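Local structure of phosphoenolpyruvate--protein phosphotransferase (Escherichia coli, 5T12) at residues L47-E53 / R135-H139; L5-V11 / D218-G222; V28-T33 / G96-W101; V157-L161 / V177-D181. The protein probably passes the phosphoryl group from phosphoenolpyruvate to the carrier NPr in the nitrogen-related phosphotransferase system, this chain being its EIN (enzyme I N-terminal) phosphotransfer domain. The protein carries 1 engineered substitution. All blocks are in the same frame, centred on the assembly; numbering follows the deposited sequence.

Contact 1: residues L47-E53 / R135-H139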
loop_
_atom_site.group_PDB
_atom_site.type_symbol
_atom_site.label_atom_id
_atom_site.label_comp_id
_atom_site.label_asym_id
_atom_site.label_seq_id
_atom_site.Cartn_x
_atom_site.Cartn_y
_atom_site.Cartn_z
ATOM N N LEU A 47 -7.539 15.315 1.073
ATOM C CA LEU A 47 -6.289 15.931 0.636
ATOM C C LEU A 47 -5.424 16.329 1.825
ATOM O O LEU A 47 -4.196 16.198 1.783
ATOM C CB LEU A 47 -6.578 17.148 -0.244
ATOM C CG LEU A 47 -7.190 16.896 -1.624
ATOM C CD1 LEU A 47 -7.573 18.212 -2.281
ATOM C CD2 LEU A 47 -6.228 16.116 -2.506
ATOM N N GLU A 48 -6.050 16.814 2.900
ATOM C CA GLU A 48 -5.286 17.225 4.073
ATOM C C GLU A 48 -4.784 16.020 4.859
ATOM O O GLU A 48 -3.653 16.026 5.358
ATOM C CB GLU A 48 -6.138 18.135 4.958
ATOM C CG GLU A 48 -5.462 18.564 6.248
ATOM C CD GLU A 48 -6.175 19.718 6.923
ATOM O OE1 GLU A 48 -5.686 20.862 6.820
ATOM O OE2 GLU A 48 -7.231 19.484 7.548
ATOM N N GLU A 49 -5.609 14.976 4.979
ATOM C CA GLU A 49 -5.177 13.770 5.680
ATOM C C GLU A 49 -4.044 13.074 4.936
ATOM O O GLU A 49 -3.089 12.591 5.555
ATOM C CB GLU A 49 -6.359 12.819 5.867
ATOM C CG GLU A 49 -7.358 13.261 6.926
ATOM C CD GLU A 49 -8.605 12.399 6.947
ATOM O OE1 GLU A 49 -8.936 11.802 5.902
ATOM O OE2 GLU A 49 -9.254 12.317 8.012
ATOM N N ALA A 50 -4.132 13.013 3.605
ATOM C CA ALA A 50 -3.072 12.385 2.824
ATOM C C ALA A 50 -1.799 13.222 2.846
ATOM O O ALA A 50 -0.693 12.676 2.942
ATOM C CB ALA A 50 -3.541 12.157 1.387
ATOM N N ALA A 51 -1.933 14.548 2.757
ATOM C CA ALA A 51 -0.763 15.415 2.847
ATOM C C ALA A 51 -0.110 15.313 4.219
ATOM O O ALA A 51 1.121 15.260 4.327
ATOM C CB ALA A 51 -1.153 16.862 2.546
ATOM N N ASN A 52 -0.921 15.287 5.279
ATOM C CA ASN A 52 -0.378 15.082 6.617
ATOM C C ASN A 52 0.334 13.740 6.719
ATOM O O ASN A 52 1.424 13.652 7.292
ATOM C CB ASN A 52 -1.492 15.178 7.660
ATOM C CG ASN A 52 -1.857 16.613 7.994
ATOM O OD1 ASN A 52 -0.991 17.433 8.293
ATOM N ND2 ASN A 52 -3.148 16.922 7.942
ATOM N N GLU A 53 -0.260 12.688 6.151
ATOM C CA GLU A 53 0.352 11.363 6.209
ATOM C C GLU A 53 1.728 11.365 5.554
ATOM O O GLU A 53 2.705 10.874 6.131
ATOM C CB GLU A 53 -0.566 10.338 5.542
ATOM C CG GLU A 53 -0.212 8.892 5.839
ATOM C CD GLU A 53 -1.192 7.915 5.219
ATOM O OE1 GLU A 53 -1.611 8.142 4.064
ATOM O OE2 GLU A 53 -1.550 6.924 5.889
ATOM N N ARG A 135 -4.240 6.251 -2.484
ATOM C CA ARG A 135 -4.231 6.703 -1.096
ATOM C C ARG A 135 -5.341 7.713 -0.839
ATOM O O ARG A 135 -5.930 7.734 0.249
ATOM C CB ARG A 135 -2.868 7.299 -0.749
ATOM C CG ARG A 135 -2.576 7.347 0.740
ATOM C CD ARG A 135 -2.570 5.948 1.331
ATOM N NE ARG A 135 -2.462 5.962 2.786
ATOM C CZ ARG A 135 -2.580 4.882 3.554
ATOM N NH1 ARG A 135 -2.813 3.698 3.005
ATOM N NH2 ARG A 135 -2.469 4.988 4.870
ATOM N N LEU A 136 -5.639 8.562 -1.826
ATOM C CA LEU A 136 -6.756 9.494 -1.698
ATOM C C LEU A 136 -8.069 8.745 -1.511
ATOM O O LEU A 136 -8.885 9.099 -0.651
ATOM C CB LEU A 136 -6.820 10.404 -2.926
ATOM C CG LEU A 136 -6.359 11.852 -2.747
ATOM C CD1 LEU A 136 -5.076 11.908 -1.938
ATOM C CD2 LEU A 136 -6.169 12.524 -4.099
ATOM N N LEU A 137 -8.291 7.699 -2.312
ATOM C CA LEU A 137 -9.486 6.878 -2.153
ATOM C C LEU A 137 -9.485 6.141 -0.820
ATOM O O LEU A 137 -10.554 5.853 -0.269
ATOM C CB LEU A 137 -9.594 5.881 -3.308
ATOM C CG LEU A 137 -9.732 6.464 -4.715
ATOM C CD1 LEU A 137 -9.750 5.354 -5.755
ATOM C CD2 LEU A 137 -10.986 7.315 -4.813
ATOM N N PHE A 138 -8.300 5.834 -0.288
ATOM C CA PHE A 138 -8.214 5.140 0.993
ATOM C C PHE A 138 -8.818 5.972 2.116
ATOM O O PHE A 138 -9.515 5.440 2.988
ATOM C CB PHE A 138 -6.756 4.797 1.302
ATOM C CG PHE A 138 -6.564 4.085 2.610
ATOM C CD1 PHE A 138 -6.798 2.724 2.709
ATOM C CD2 PHE A 138 -6.142 4.771 3.737
ATOM C CE1 PHE A 138 -6.621 2.060 3.906
ATOM C CE2 PHE A 138 -5.964 4.112 4.942
ATOM C CZ PHE A 138 -6.204 2.754 5.026
ATOM N N HIS A 139 -8.564 7.282 2.113
ATOM C CA HIS A 139 -9.077 8.147 3.166
ATOM C C HIS A 139 -10.531 8.546 2.949
ATOM O O HIS A 139 -11.172 9.025 3.891
ATOM C CB HIS A 139 -8.207 9.400 3.288
ATOM C CG HIS A 139 -6.797 9.117 3.703
ATOM N ND1 HIS A 139 -5.729 9.233 2.840
ATOM C CD2 HIS A 139 -6.281 8.714 4.888
ATOM C CE1 HIS A 139 -4.615 8.919 3.477
ATOM N NE2 HIS A 139 -4.923 8.601 4.721
#
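A paired salt bridge holds these two helices together at one end. Arg135 NE gives a hydrogen bond to Glu53 OE1 at 2.7 Å. Arg135 NH2 gives one to Glu53 OE2 at 2.4 Å, which is very short. The carboxylate therefore meets the guanidinium edge-on, with both oxygens used. The third nitrogen, Arg135 NH1, is satisfied by the carbonyls of Ala167 and Leu169, so Arg135 also ties the helices to that later part of the chain. Glu53 OE1 lies near the plane of the His139 ring, 3.2 Å from His139 CE1. The backbone donors of Ala51, Asn52 and Glu53 are taken up in their own helix, by the carbonyls of Leu47, Glu48 and Glu49.

One face of the His139 ring lies against Glu49 CB and Ala50 N. Beyond the polar end the packing is apolar. Ala50 CB is 3.7 Å from Leu136 CD1, and Leu47 CD2 is 3.9 Å from Leu136 CD2. Leu80 of helix 68-80 touches both Ala50 and Leu136. The axes of 47-53 and 135-139 make an angle of 120° between their N-to-C directions and approach to 9.2 Å. This is interhelical packing of the all-helical subdomain found in the N-terminal domain of enzyme I.

Contact 2: residues L5-V11 / D218-G222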
loop_
_atom_site.group_PDB
_atom_site.type_symbol
_atom_site.label_atom_id
_atom_site.label_comp_id
_atom_site.label_asym_id
_atom_site.label_seq_id
_atom_site.Cartn_x
_atom_site.Cartn_y
_atom_site.Cartn_z
ATOM N N LEU A 5 13.466 -15.207 -0.231
ATOM C CA LEU A 5 14.416 -14.102 -0.327
ATOM C C LEU A 5 14.104 -13.029 0.707
ATOM O O LEU A 5 12.980 -12.502 0.721
ATOM C CB LEU A 5 14.378 -13.497 -1.730
ATOM C CG LEU A 5 15.615 -12.789 -2.295
ATOM C CD1 LEU A 5 15.442 -12.555 -3.788
ATOM C CD2 LEU A 5 15.906 -11.471 -1.585
ATOM N N PRO A 6 15.058 -12.671 1.555
ATOM C CA PRO A 6 14.853 -11.589 2.533
ATOM C C PRO A 6 14.900 -10.229 1.861
ATOM O O PRO A 6 15.956 -9.779 1.396
ATOM C CB PRO A 6 16.015 -11.787 3.517
ATOM C CG PRO A 6 17.087 -12.428 2.699
ATOM C CD PRO A 6 16.384 -13.303 1.698
ATOM N N ALA A 7 13.749 -9.558 1.802
ATOM C CA ALA A 7 13.650 -8.242 1.186
ATOM C C ALA A 7 13.649 -7.103 2.194
ATOM O O ALA A 7 14.128 -6.010 1.876
ATOM C CB ALA A 7 12.384 -8.150 0.328
ATOM N N ALA A 8 13.120 -7.328 3.398
ATOM C CA ALA A 8 13.097 -6.319 4.441
ATOM C C ALA A 8 13.183 -7.024 5.785
ATOM O O ALA A 8 12.464 -8.011 6.002
ATOM C CB ALA A 8 11.837 -5.453 4.378
ATOM N N PRO A 9 14.029 -6.551 6.694
ATOM C CA PRO A 9 14.248 -7.279 7.948
ATOM C C PRO A 9 13.040 -7.204 8.868
ATOM O O PRO A 9 12.143 -6.374 8.711
ATOM C CB PRO A 9 15.457 -6.565 8.563
ATOM C CG PRO A 9 15.375 -5.175 8.019
ATOM C CD PRO A 9 14.827 -5.314 6.622
ATOM N N GLY A 10 13.034 -8.102 9.849
ATOM C CA GLY A 10 11.989 -8.162 10.847
ATOM C C GLY A 10 11.388 -9.542 10.965
ATOM O O GLY A 10 11.654 -10.448 10.159
ATOM N N VAL A 11 10.573 -9.710 12.000
ATOM C CA VAL A 11 9.824 -10.932 12.254
ATOM C C VAL A 11 8.386 -10.549 12.572
ATOM O O VAL A 11 8.138 -9.547 13.253
ATOM C CB VAL A 11 10.434 -11.761 13.408
ATOM C CG1 VAL A 11 9.663 -13.059 13.610
ATOM C CG2 VAL A 11 11.904 -12.054 13.145
ATOM N N ASP A 218 9.807 -14.312 8.295
ATOM C CA ASP A 218 11.127 -14.029 8.856
ATOM C C ASP A 218 11.941 -13.321 7.779
ATOM O O ASP A 218 12.447 -13.959 6.850
ATOM C CB ASP A 218 11.804 -15.314 9.331
ATOM C CG ASP A 218 13.226 -15.088 9.812
ATOM O OD1 ASP A 218 13.570 -13.940 10.168
ATOM O OD2 ASP A 218 14.001 -16.067 9.844
ATOM N N GLY A 219 12.060 -11.998 7.905
ATOM C CA GLY A 219 12.797 -11.194 6.951
ATOM C C GLY A 219 14.287 -11.117 7.173
ATOM O O GLY A 219 15.004 -10.588 6.319
ATOM N N TYR A 220 14.780 -11.622 8.307
ATOM C CA TYR A 220 16.221 -11.657 8.533
ATOM C C TYR A 220 16.878 -12.796 7.763
ATOM O O TYR A 220 17.970 -12.628 7.210
ATOM C CB TYR A 220 16.528 -11.797 10.026
ATOM C CG TYR A 220 16.088 -10.635 10.891
ATOM C CD1 TYR A 220 16.672 -9.383 10.759
ATOM C CD2 TYR A 220 15.112 -10.801 11.864
ATOM C CE1 TYR A 220 16.281 -8.324 11.557
ATOM C CE2 TYR A 220 14.715 -9.749 12.667
ATOM C CZ TYR A 220 15.303 -8.513 12.510
ATOM O OH TYR A 220 14.911 -7.463 13.307
ATOM N N ARG A 221 16.228 -13.959 7.719
ATOM C CA ARG A 221 16.798 -15.156 7.119
ATOM C C ARG A 221 16.072 -15.598 5.856
ATOM O O ARG A 221 16.515 -16.549 5.203
ATOM C CB ARG A 221 16.802 -16.300 8.142
ATOM C CG ARG A 221 17.496 -15.944 9.449
ATOM C CD ARG A 221 17.294 -17.014 10.507
ATOM N NE ARG A 221 17.891 -16.630 11.783
ATOM C CZ ARG A 221 17.797 -17.344 12.900
ATOM N NH1 ARG A 221 18.374 -16.913 14.014
ATOM N NH2 ARG A 221 17.126 -18.488 12.906
ATOM N N GLY A 222 14.977 -14.937 5.490
ATOM C CA GLY A 222 14.223 -15.321 4.314
ATOM C C GLY A 222 13.464 -16.619 4.503
ATOM O O GLY A 222 13.520 -17.512 3.652
#
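Two glycines of 218-222 sit where a side chain would clash with the N-terminal segment. A CB on Gly219 would fall 2.0 Å from Ala8 O, and one on Gly222 would fall 2.8 Å from Pro6 CD. With no side chains there, the backbones come very close. Gly219 CA makes a CA-H...O contact with Ala8 O at 3.3 Å. The Pro6 ring packs on the Gly219 carbonyl, with Pro6 CB 3.2 Å from Gly219 O.

The one hydrogen bond between the segments runs from Gly219 N to Gly10 O, at 2.8 Å. Next to it, Val11 and Asp218 form an antiparallel non-hydrogen-bonded pair, 4.8 Å apart between CA atoms. Tyr220 lays its ring over the Pro9-Gly10 backbone. Gly10 CA makes an off-centre CH-pi contact, 4.1 Å from the ring centroid. Pro9 CB packs on Tyr220 CE1 at 3.6 Å, and Val11 CG2 lies at the ring edge, 3.7 Å from Tyr220 CE2. The turn is shaped from within by an Asx turn, in which Tyr220 N bonds to Asp218 OD1 at 3.2 Å.

Ala7 and Ala8 both face Thr199 in a classic beta bulge. The contact thus wraps the N-terminal chain around the turn of the beta hairpin 214-218/223-226, in the mixed sheet of the alpha/beta phosphohistidine-type subdomain of EIN.

Contact 3: residues V28-T33 / G96-W101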
loop_
_atom_site.group_PDB
_atom_site.type_symbol
_atom_site.label_atom_id
_atom_site.label_comp_id
_atom_site.label_asym_id
_atom_site.label_seq_id
_atom_site.Cartn_x
_atom_site.Cartn_y
_atom_site.Cartn_z
ATOM N N VAL A 28 -13.917 2.326 -8.996
ATOM C CA VAL A 28 -14.662 3.578 -8.926
ATOM C C VAL A 28 -15.418 3.753 -10.235
ATOM O O VAL A 28 -14.856 3.554 -11.318
ATOM C CB VAL A 28 -13.724 4.769 -8.666
ATOM C CG1 VAL A 28 -14.460 6.086 -8.875
ATOM C CG2 VAL A 28 -13.157 4.702 -7.261
ATOM N N TYR A 29 -16.694 4.110 -10.139
ATOM C CA TYR A 29 -17.520 4.368 -11.306
ATOM C C TYR A 29 -18.097 5.775 -11.224
ATOM O O TYR A 29 -18.214 6.358 -10.142
ATOM C CB TYR A 29 -18.652 3.340 -11.433
ATOM C CG TYR A 29 -19.563 3.260 -10.227
ATOM C CD1 TYR A 29 -19.299 2.373 -9.192
ATOM C CD2 TYR A 29 -20.691 4.066 -10.127
ATOM C CE1 TYR A 29 -20.127 2.294 -8.090
ATOM C CE2 TYR A 29 -21.524 3.994 -9.029
ATOM C CZ TYR A 29 -21.238 3.107 -8.013
ATOM O OH TYR A 29 -22.064 3.030 -6.916
ATOM N N GLN A 30 -18.458 6.314 -12.386
ATOM C CA GLN A 30 -19.030 7.653 -12.437
ATOM C C GLN A 30 -20.369 7.676 -11.714
ATOM O O GLN A 30 -21.275 6.903 -12.037
ATOM C CB GLN A 30 -19.193 8.108 -13.887
ATOM C CG GLN A 30 -19.788 9.500 -14.018
ATOM C CD GLN A 30 -19.495 10.145 -15.359
ATOM O OE1 GLN A 30 -19.460 11.370 -15.474
ATOM N NE2 GLN A 30 -19.285 9.323 -16.381
ATOM N N ALA A 31 -20.490 8.556 -10.728
ATOM C CA ALA A 31 -21.702 8.661 -9.931
ATOM C C ALA A 31 -22.127 10.117 -9.845
ATOM O O ALA A 31 -21.290 11.011 -9.688
ATOM C CB ALA A 31 -21.499 8.082 -8.527
ATOM N N SER A 32 -23.430 10.346 -9.959
ATOM C CA SER A 32 -23.978 11.689 -9.866
ATOM C C SER A 32 -24.163 12.093 -8.408
ATOM O O SER A 32 -24.398 11.257 -7.531
ATOM C CB SER A 32 -25.314 11.771 -10.604
ATOM O OG SER A 32 -26.155 10.683 -10.257
ATOM N N THR A 33 -24.050 13.395 -8.155
ATOM C CA THR A 33 -24.267 13.955 -6.829
ATOM C C THR A 33 -25.123 15.207 -6.942
ATOM O O THR A 33 -24.972 15.994 -7.884
ATOM C CB THR A 33 -22.939 14.284 -6.120
ATOM O OG1 THR A 33 -23.208 14.863 -4.837
ATOM C CG2 THR A 33 -22.105 15.255 -6.946
ATOM N N GLY A 96 -20.964 17.749 -11.375
ATOM C CA GLY A 96 -21.904 16.825 -10.774
ATOM C C GLY A 96 -21.319 15.450 -10.528
ATOM O O GLY A 96 -21.985 14.437 -10.763
ATOM N N SER A 97 -20.078 15.399 -10.052
ATOM C CA SER A 97 -19.385 14.148 -9.789
ATOM C C SER A 97 -19.133 13.979 -8.297
ATOM O O SER A 97 -18.925 14.953 -7.567
ATOM C CB SER A 97 -18.052 14.083 -10.544
ATOM O OG SER A 97 -18.241 14.226 -11.941
ATOM N N VAL A 98 -19.157 12.724 -7.851
ATOM C CA VAL A 98 -18.809 12.404 -6.474
ATOM C C VAL A 98 -17.292 12.469 -6.305
ATOM O O VAL A 98 -16.529 12.391 -7.270
ATOM C CB VAL A 98 -19.374 11.025 -6.081
ATOM C CG1 VAL A 98 -19.267 10.783 -4.583
ATOM C CG2 VAL A 98 -20.822 10.920 -6.512
ATOM N N ALA A 99 -16.856 12.637 -5.052
ATOM C CA ALA A 99 -15.437 12.843 -4.769
ATOM C C ALA A 99 -14.583 11.693 -5.292
ATOM O O ALA A 99 -13.453 11.909 -5.746
ATOM C CB ALA A 99 -15.226 13.026 -3.267
ATOM N N GLU A 100 -15.104 10.464 -5.241
ATOM C CA GLU A 100 -14.329 9.317 -5.703
ATOM C C GLU A 100 -14.072 9.384 -7.204
ATOM O O GLU A 100 -12.952 9.124 -7.658
ATOM C CB GLU A 100 -15.042 8.013 -5.338
ATOM C CG GLU A 100 -14.930 7.622 -3.870
ATOM C CD GLU A 100 -15.856 8.420 -2.970
ATOM O OE1 GLU A 100 -16.667 9.210 -3.495
ATOM O OE2 GLU A 100 -15.777 8.253 -1.735
ATOM N N TRP A 101 -15.095 9.727 -7.990
ATOM C CA TRP A 101 -14.907 9.844 -9.433
ATOM C C TRP A 101 -14.010 11.024 -9.779
ATOM O O TRP A 101 -13.224 10.955 -10.732
ATOM C CB TRP A 101 -16.262 9.973 -10.129
ATOM C CG TRP A 101 -16.166 10.190 -11.609
ATOM C CD1 TRP A 101 -16.345 11.365 -12.278
ATOM C CD2 TRP A 101 -15.865 9.204 -12.605
ATOM N NE1 TRP A 101 -16.179 11.172 -13.628
ATOM C CE2 TRP A 101 -15.883 9.853 -13.854
ATOM C CE3 TRP A 101 -15.582 7.835 -12.560
ATOM C CZ2 TRP A 101 -15.631 9.182 -15.048
ATOM C CZ3 TRP A 101 -15.335 7.170 -13.745
ATOM C CH2 TRP A 101 -15.359 7.845 -14.973
#
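Gly96 comes first, just after helix 83-94, with a positive phi. Its carbonyl faces the loop 28-33. Thr33 N makes a weak hydrogen bond to Gly96 O at 3.5 Å, and Ser32 CA adds a CA-H...O contact to Gly96 O, also at 3.5 Å. Ser97 directs its CA-CB bond away, but Ser97 O lies 3.3 Å from Thr33 CG2.

Val98 is the N-cap residue of helix 99-115. Val98 N bonds to Ala31 O at 3.3 Å. Its side chain packs on the loop as well, with Val98 CG2 3.5 Å from Ala31 CB. Ala99 takes no part across the segments; its N bonds to Glu39 of helix 36-61.

Glu100 touches Val28 mainly through its inner atoms: Val28 CG1 lies 3.6 Å from Glu100 O and 4.1 Å from Glu100 CB. The carboxylate end leads away and makes a salt bridge with Arg42. Trp101 ends the segment and is the residue most covered. Gln30 CB sits squarely over its six-membered ring, 3.6 Å from the centroid, in a CH-pi contact. Val28 CG1 approaches the ring edge, 4.2 Å from Trp101 CE3.

Few polar bonds join the two segments, and one of these is weak. Beyond them, Lys104 NZ bonds to Val28 O. Between the segments themselves the hold is largely apolar and CH-pi packing, with Trp101 as its main platform.

Contact 4: residues V157-L161 / V177-D181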
loop_
_atom_site.group_PDB
_atom_site.type_symbol
_atom_site.label_atom_id
_atom_site.label_comp_id
_atom_site.label_asym_id
_atom_site.label_seq_id
_atom_site.Cartn_x
_atom_site.Cartn_y
_atom_site.Cartn_z
ATOM N N VAL A 157 -0.251 -11.538 1.530
ATOM C CA VAL A 157 0.243 -12.535 0.588
ATOM C C VAL A 157 -0.251 -12.152 -0.798
ATOM O O VAL A 157 -1.438 -11.855 -0.983
ATOM C CB VAL A 157 -0.203 -13.958 0.972
ATOM C CG1 VAL A 157 0.555 -14.432 2.200
ATOM C CG2 VAL A 157 -1.703 -14.009 1.223
ATOM N N ALA A 158 0.660 -12.143 -1.767
ATOM C CA ALA A 158 0.317 -11.712 -3.111
ATOM C C ALA A 158 1.364 -12.231 -4.082
ATOM O O ALA A 158 2.459 -12.640 -3.687
ATOM C CB ALA A 158 0.207 -10.186 -3.201
ATOM N N ASP A 159 1.003 -12.212 -5.364
ATOM C CA ASP A 159 1.929 -12.618 -6.412
ATOM C C ASP A 159 2.847 -11.479 -6.833
ATOM O O ASP A 159 3.998 -11.725 -7.207
ATOM C CB ASP A 159 1.152 -13.142 -7.618
ATOM C CG ASP A 159 0.105 -12.159 -8.101
ATOM O OD1 ASP A 159 -0.316 -11.298 -7.299
ATOM O OD2 ASP A 159 -0.296 -12.243 -9.279
ATOM N N GLU A 160 2.362 -10.239 -6.782
ATOM C CA GLU A 160 3.148 -9.064 -7.124
ATOM C C GLU A 160 2.951 -7.998 -6.054
ATOM O O GLU A 160 1.922 -7.965 -5.374
ATOM C CB GLU A 160 2.754 -8.496 -8.497
ATOM C CG GLU A 160 2.934 -9.461 -9.662
ATOM C CD GLU A 160 4.276 -9.307 -10.354
ATOM O OE1 GLU A 160 5.129 -8.550 -9.844
ATOM O OE2 GLU A 160 4.474 -9.940 -11.412
ATOM N N LEU A 161 3.946 -7.124 -5.913
ATOM C CA LEU A 161 3.899 -6.040 -4.937
ATOM C C LEU A 161 4.302 -4.743 -5.620
ATOM O O LEU A 161 5.402 -4.645 -6.174
ATOM C CB LEU A 161 4.815 -6.328 -3.743
ATOM C CG LEU A 161 4.724 -5.343 -2.574
ATOM C CD1 LEU A 161 3.313 -5.305 -2.004
ATOM C CD2 LEU A 161 5.735 -5.686 -1.488
ATOM N N VAL A 177 4.658 -8.926 4.812
ATOM C CA VAL A 177 4.321 -9.104 3.403
ATOM C C VAL A 177 5.078 -10.312 2.865
ATOM O O VAL A 177 6.244 -10.532 3.210
ATOM C CB VAL A 177 4.648 -7.844 2.569
ATOM C CG1 VAL A 177 4.197 -8.024 1.126
ATOM C CG2 VAL A 177 4.004 -6.605 3.174
ATOM N N VAL A 178 4.409 -11.099 2.025
ATOM C CA VAL A 178 5.014 -12.248 1.359
ATOM C C VAL A 178 4.667 -12.173 -0.119
ATOM O O VAL A 178 3.488 -12.231 -0.488
ATOM C CB VAL A 178 4.538 -13.585 1.948
ATOM C CG1 VAL A 178 5.146 -14.743 1.162
ATOM C CG2 VAL A 178 4.906 -13.679 3.417
ATOM N N VAL A 179 5.684 -12.056 -0.965
ATOM C CA VAL A 179 5.490 -11.958 -2.405
ATOM C C VAL A 179 6.086 -13.193 -3.073
ATOM O O VAL A 179 7.178 -13.644 -2.707
ATOM C CB VAL A 179 6.098 -10.659 -2.966
ATOM C CG1 VAL A 179 5.424 -10.307 -4.277
ATOM C CG2 VAL A 179 5.922 -9.522 -1.970
ATOM N N ARG A 180 5.347 -13.753 -4.041
ATOM C CA ARG A 180 5.781 -14.929 -4.789
ATOM C C ARG A 180 6.636 -14.548 -6.001
ATOM O O ARG A 180 7.736 -15.079 -6.175
ATOM C CB ARG A 180 4.569 -15.770 -5.214
ATOM C CG ARG A 180 4.952 -16.997 -6.034
ATOM C CD ARG A 180 3.775 -17.561 -6.799
ATOM N NE ARG A 180 3.893 -19.002 -7.000
ATOM C CZ ARG A 180 4.172 -19.573 -8.166
ATOM N NH1 ARG A 180 4.356 -18.825 -9.245
ATOM N NH2 ARG A 180 4.262 -20.893 -8.255
ATOM N N ASP A 181 6.205 -13.612 -6.835
ATOM C CA ASP A 181 7.139 -12.986 -7.763
ATOM C C ASP A 181 7.430 -11.574 -7.271
ATOM O O ASP A 181 6.491 -10.794 -7.062
ATOM C CB ASP A 181 6.589 -12.927 -9.194
ATOM C CG ASP A 181 6.037 -14.252 -9.685
ATOM O OD1 ASP A 181 6.541 -15.307 -9.260
ATOM O OD2 ASP A 181 5.097 -14.239 -10.519
#
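Leu161, Val179 and Val178 lose the most surface here. Val178 and Val179 lie on strand 174-179, and Leu161 follows strand 154-158.

Val178 pairs in parallel with Val157, 4.8 Å apart between CA atoms, and their side chains share a face of the sheet. Val157 CG1 is 4.1 Å from Val178 CB. Val178 O accepts a hydrogen bond from Ala158 N at 3.1 Å and a CA-H...O contact from Val157 CA at 3.4 Å.

Val179 pairs with Ala158 and points to the other face. Val179 CA makes a CA-H...O contact with Ala158 O at 3.4 Å, and the same oxygen accepts a hydrogen bond from Arg180 N at 3.1 Å. Past the regular strands, Asp181 N bonds to Asp159 O at 2.9 Å, so the backbone link goes on one step further.

Leu161 turns back over the second strand. Leu161 CB meets Val179 CG2 at 3.8 Å, and Leu161 CD2 meets Val177 CG1, also at 3.8 Å. Met201 of strand 199-201 touches both Leu161 and Val179, which extends the apolar cluster to the next strand.

These neighbouring parallel strands are the two arms of a beta-alpha-beta crossover. Short helix 163-166 lies in its connection, within the phosphohistidine-type mobile domain of the PEP-utilising family.

In the fold
Contact 2 opens first and closes last. It brings the N-terminal chain at 5-11 to the hairpin turn 218-222, so the loop it closes encloses the other three. Leaving the sheet, the chain gives 28-33, then 47-53. Contact 3 closes at 96-101 and contact 1 at 135-139, so these two cross. Contact 3 fastens the loop 28-33 to the start of helix 99-115, and contact 1 joins helix 36-61 to helix 126-140. They also touch, through Leu137 against Val28 and Glu100. The chain then returns to the sheet, where contact 4 closes a short loop of its own. Its centre lies about 14 Å from that of contact 2, and both reach the same sheet.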